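Local coordinates for putative phosphoribosyltransferase (Neisseria gonorrhoeae, PDB 5VOG) that binds the alarmone ppGpp and is probably a phosphoribosyltransferase of the type I family, at the interface of chains A and B. Coordinates in Å, arbitrary orientation; residue numbers count along the deposited sequence, not the author numbering. Chains: chain A/B, Putative phosphoribosyltransferase.

Contact 1: the interface of chains A and B. Residues chain A 17, 46, 50, 166; chain B 50, 53-54.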
loop_
_atom_site.group_PDB
_atom_site.type_symbol
_atom_site.label_atom_id
_atom_site.label_comp_id
_atom_site.label_asym_id
_atom_site.label_seq_id
_atom_site.Cartn_x
_atom_site.Cartn_y
_atom_site.Cartn_z
ATOM N N TYR A 17 -0.402 3.661 14.659
ATOM C CA TYR A 17 -0.370 4.246 13.322
ATOM C C TYR A 17 0.230 5.644 13.355
ATOM O O TYR A 17 1.054 5.994 12.507
ATOM C CB TYR A 17 -1.773 4.310 12.718
ATOM C CG TYR A 17 -2.311 3.016 12.145
ATOM C CD1 TYR A 17 -1.786 2.478 10.969
ATOM C CD2 TYR A 17 -3.381 2.358 12.747
ATOM C CE1 TYR A 17 -2.285 1.297 10.436
ATOM C CE2 TYR A 17 -3.890 1.178 12.216
ATOM C CZ TYR A 17 -3.341 0.653 11.062
ATOM O OH TYR A 17 -3.846 -0.520 10.528
ATOM N N GLY A 46 4.170 -6.916 1.012
ATOM C CA GLY A 46 3.064 -6.144 1.554
ATOM C C GLY A 46 3.478 -5.107 2.585
ATOM O O GLY A 46 2.727 -4.162 2.845
ATOM N N ILE A 50 2.067 0.565 3.261
ATOM C CA ILE A 50 1.592 1.638 4.134
ATOM C C ILE A 50 2.697 2.678 4.326
ATOM O O ILE A 50 2.431 3.872 4.150
ATOM C CB ILE A 50 1.043 1.082 5.460
ATOM C CG1 ILE A 50 -0.184 0.202 5.164
ATOM C CG2 ILE A 50 0.672 2.228 6.388
ATOM C CD1 ILE A 50 -0.856 -0.387 6.382
ATOM N N TRP A 166 -1.006 -2.455 11.636
ATOM C CA TRP A 166 -1.719 -3.094 10.541
ATOM C C TRP A 166 -1.737 -4.611 10.660
ATOM O O TRP A 166 -2.252 -5.282 9.759
ATOM C CB TRP A 166 -1.119 -2.663 9.205
ATOM C CG TRP A 166 0.396 -2.717 9.073
ATOM C CD1 TRP A 166 1.164 -3.830 8.857
ATOM C CD2 TRP A 166 1.303 -1.599 9.069
ATOM N NE1 TRP A 166 2.490 -3.472 8.730
ATOM C CE2 TRP A 166 2.600 -2.112 8.860
ATOM C CE3 TRP A 166 1.141 -0.220 9.234
ATOM C CZ2 TRP A 166 3.726 -1.291 8.791
ATOM C CZ3 TRP A 166 2.261 0.596 9.170
ATOM C CH2 TRP A 166 3.539 0.054 8.963
ATOM N N ILE B 50 -3.312 1.409 1.507
ATOM C CA ILE B 50 -3.444 1.298 2.960
ATOM C C ILE B 50 -4.690 0.481 3.307
ATOM O O ILE B 50 -4.587 -0.454 4.109
ATOM C CB ILE B 50 -3.417 2.682 3.634
ATOM C CG1 ILE B 50 -2.047 3.335 3.381
ATOM C CG2 ILE B 50 -3.677 2.537 5.125
ATOM C CD1 ILE B 50 -1.859 4.691 4.018
ATOM N N ARG B 53 -3.721 -3.268 2.787
ATOM C CA ARG B 53 -2.851 -3.887 3.784
ATOM C C ARG B 53 -3.556 -4.011 5.132
ATOM O O ARG B 53 -3.348 -5.004 5.845
ATOM C CB ARG B 53 -1.536 -3.114 3.915
ATOM C CG ARG B 53 -0.570 -3.728 4.944
ATOM C CD ARG B 53 -0.228 -5.181 4.611
ATOM N NE ARG B 53 0.616 -5.840 5.613
ATOM C CZ ARG B 53 0.168 -6.368 6.748
ATOM N NH1 ARG B 53 -1.128 -6.311 7.063
ATOM N NH2 ARG B 53 1.022 -6.962 7.576
ATOM N N MET B 54 -4.427 -3.054 5.479
ATOM C CA MET B 54 -5.266 -3.240 6.661
ATOM C C MET B 54 -6.170 -4.455 6.496
ATOM O O MET B 54 -6.334 -5.256 7.426
ATOM C CB MET B 54 -6.106 -1.987 6.927
ATOM C CG MET B 54 -5.312 -0.776 7.417
ATOM S SD MET B 54 -6.467 0.609 7.558
ATOM C CE MET B 54 -5.467 1.809 8.442
#
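The guanidinium of B:Arg53 presents one face to the indole of A:Trp166, whose CD1 sits over its centre, 3.4 Å from CZ. The two planes stand 67° apart, so the indole meets the guanidinium with its pyrrole rim rather than lying flat on it. At the guanidinium's edge, in its plane, lies the carbonyl oxygen of A:Gly46, which follows a cis peptide bond. The indole in turn has A:Ile50 CB of its own chain on one face, towards the rim, and A:Tyr17 CE1 at its edge.

CB and CG of B:Arg53 lie against A:Ile50; the bend at chi2 (58°) then turns CD away from it, towards A:Gly46 O and the indole of A:Trp166. The delta-methyl CD1 of A:Ile50 packs 3.6 Å from B:Arg53 CG, the two side chains crossing at about a right angle. Farther in, the CG1 atoms of A:Ile50 and B:Ile50 meet at 4.1 Å, bringing the two copies of helix 49-59 together in what may be the dimer core. On the other flank the extended chain of B:Met54 passes the phenol OH with CG and lays its methyl CE against a face of the A:Tyr17 ring, 3.6 Å from CZ. A weak, strongly bent hydrogen bond (121° at H) runs from B:Arg53 NH1 to the backbone O of A:Trp166, at 3.1 Å.

Contact 2: the interface of chains A and B. Residues chain A 49, 64-65, 87; chain B 49, 64-65, 87.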
loop_
_atom_site.group_PDB
_atom_site.type_symbol
_atom_site.label_atom_id
_atom_site.label_comp_id
_atom_site.label_asym_id
_atom_site.label_seq_id
_atom_site.Cartn_x
_atom_site.Cartn_y
_atom_site.Cartn_z
ATOM N N PHE A 49 3.760 -1.102 1.624
ATOM C CA PHE A 49 2.646 -0.342 1.063
ATOM C C PHE A 49 2.238 0.818 1.968
ATOM O O PHE A 49 2.039 1.942 1.500
ATOM C CB PHE A 49 1.450 -1.267 0.813
ATOM C CG PHE A 49 1.587 -2.140 -0.414
ATOM C CD1 PHE A 49 2.431 -1.793 -1.452
ATOM C CD2 PHE A 49 0.884 -3.316 -0.522
ATOM C CE1 PHE A 49 2.548 -2.614 -2.586
ATOM C CE2 PHE A 49 0.993 -4.132 -1.650
ATOM C CZ PHE A 49 1.803 -3.776 -2.683
ATOM N N TYR A 64 5.032 3.035 -7.464
ATOM C CA TYR A 64 5.004 1.760 -8.163
ATOM C C TYR A 64 5.174 0.637 -7.142
ATOM O O TYR A 64 5.579 0.869 -6.002
ATOM C CB TYR A 64 6.100 1.715 -9.236
ATOM C CG TYR A 64 5.838 2.683 -10.376
ATOM C CD1 TYR A 64 5.262 2.245 -11.564
ATOM C CD2 TYR A 64 6.142 4.043 -10.254
ATOM C CE1 TYR A 64 4.997 3.132 -12.606
ATOM C CE2 TYR A 64 5.889 4.932 -11.282
ATOM C CZ TYR A 64 5.309 4.477 -12.456
ATOM O OH TYR A 64 5.056 5.368 -13.477
ATOM N N ALA A 65 4.852 -0.593 -7.550
ATOM C CA ALA A 65 4.830 -1.689 -6.587
ATOM C C ALA A 65 5.468 -2.957 -7.137
ATOM O O ALA A 65 5.285 -3.314 -8.303
ATOM C CB ALA A 65 3.400 -2.010 -6.144
ATOM N N GLN A 87 5.038 -10.306 -7.535
ATOM C CA GLN A 87 4.688 -9.359 -8.582
ATOM C C GLN A 87 5.900 -8.481 -8.850
ATOM O O GLN A 87 6.582 -8.056 -7.913
ATOM C CB GLN A 87 3.498 -8.476 -8.186
ATOM C CG GLN A 87 3.122 -7.483 -9.287
ATOM C CD GLN A 87 1.932 -6.619 -8.944
ATOM O OE1 GLN A 87 1.260 -6.833 -7.924
ATOM N NE2 GLN A 87 1.643 -5.643 -9.812
ATOM N N PHE B 49 -3.838 1.226 -1.323
ATOM C CA PHE B 49 -2.743 0.496 -0.691
ATOM C C PHE B 49 -2.964 0.332 0.811
ATOM O O PHE B 49 -2.785 -0.759 1.359
ATOM C CB PHE B 49 -1.412 1.207 -0.958
ATOM C CG PHE B 49 -0.865 0.995 -2.352
ATOM C CD1 PHE B 49 -1.239 -0.096 -3.112
ATOM C CD2 PHE B 49 0.011 1.897 -2.908
ATOM C CE1 PHE B 49 -0.723 -0.280 -4.406
ATOM C CE2 PHE B 49 0.532 1.714 -4.190
ATOM C CZ PHE B 49 0.184 0.626 -4.928
ATOM N N TYR B 64 -1.863 -8.059 -4.672
ATOM C CA TYR B 64 -1.322 -7.598 -5.941
ATOM C C TYR B 64 -1.708 -6.133 -6.137
ATOM O O TYR B 64 -2.589 -5.610 -5.452
ATOM C CB TYR B 64 -1.838 -8.473 -7.092
ATOM C CG TYR B 64 -1.293 -9.889 -7.033
ATOM C CD1 TYR B 64 -0.204 -10.265 -7.812
ATOM C CD2 TYR B 64 -1.853 -10.844 -6.178
ATOM C CE1 TYR B 64 0.316 -11.556 -7.748
ATOM C CE2 TYR B 64 -1.349 -12.130 -6.109
ATOM C CZ TYR B 64 -0.259 -12.484 -6.889
ATOM O OH TYR B 64 0.240 -13.767 -6.814
ATOM N N ALA B 65 -1.035 -5.459 -7.073
ATOM C CA ALA B 65 -1.230 -4.019 -7.204
ATOM C C ALA B 65 -1.345 -3.580 -8.657
ATOM O O ALA B 65 -0.629 -4.069 -9.534
ATOM C CB ALA B 65 -0.088 -3.242 -6.544
ATOM N N GLN B 87 0.486 1.546 -13.629
ATOM C CA GLN B 87 1.074 0.223 -13.491
ATOM C C GLN B 87 -0.045 -0.804 -13.580
ATOM O O GLN B 87 -1.121 -0.603 -13.008
ATOM C CB GLN B 87 1.812 0.055 -12.157
ATOM C CG GLN B 87 2.438 -1.333 -12.011
ATOM C CD GLN B 87 3.202 -1.522 -10.723
ATOM O OE1 GLN B 87 3.407 -0.568 -9.957
ATOM N NE2 GLN B 87 3.655 -2.757 -10.482
HETATM O O HOH W 1 3.203 -5.098 -12.288
#
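Strand 63-75 of each chain offers its backbone to a glutamine of the other, a two-fold pair of amide clasps at the interface of the two chains. The carboxamide of B:Gln87 grips both polar backbone atoms of A:Ala65. Its OE1 accepts from A:Ala65 N at 2.8 Å, the N-H arriving on a lone pair in the carbonyl plane. Its NE2 donates to A:Ala65 O, also at 2.8 Å, along a nearly straight line (173° at H) that lies almost in the amide plane. Two bonds from one flat group fix its rotation, and the side chain of A:Gln87 does the same to B:Ala65.

An outstretched chain carries the amide across: B:Gln87 is fully extended at chi1 and chi2, and OE1 ends up 3.3 Å from A:Tyr64 CA. The ring of A:Tyr64 is turned only 23° from that amide plane. The two glutamine amides approach from opposite directions, their planes 67° apart, and a water joins them at 3.0 Å from NE2 of A:Gln87 and 3.0 Å from NE2 of B:Gln87.

Between the clasps the beta-carbons of A:Ala65 and B:Ala65 touch at 3.7 Å; A:Phe49 and B:Phe49 meet through CB, and their rings point towards these methyls. The paired clasps would hold the two chains in register, if this assembly is the biological dimer.

The C-alpha centres of contact 1 and contact 2 lie about 13 Å apart in the same two-fold symmetric interface. Helix 49-59 joins them: its first residue, as A:Phe49 and B:Phe49, belongs to contact 2, while A:Ile50, B:Ile50, B:Arg53 and B:Met54 serve contact 1. The paired helices are the common element; the strand and glutamine contacts lie by their first residue, the neighbours A:Tyr17 and A:Trp166 about a turn further on. Contact 1 relies mainly on packing and contact 2 on side-chain-to-backbone hydrogen bonds, so the two complement each other. Symmetry repeats contact 1 with the chains exchanged, which would spread the hold between subunits over the interface.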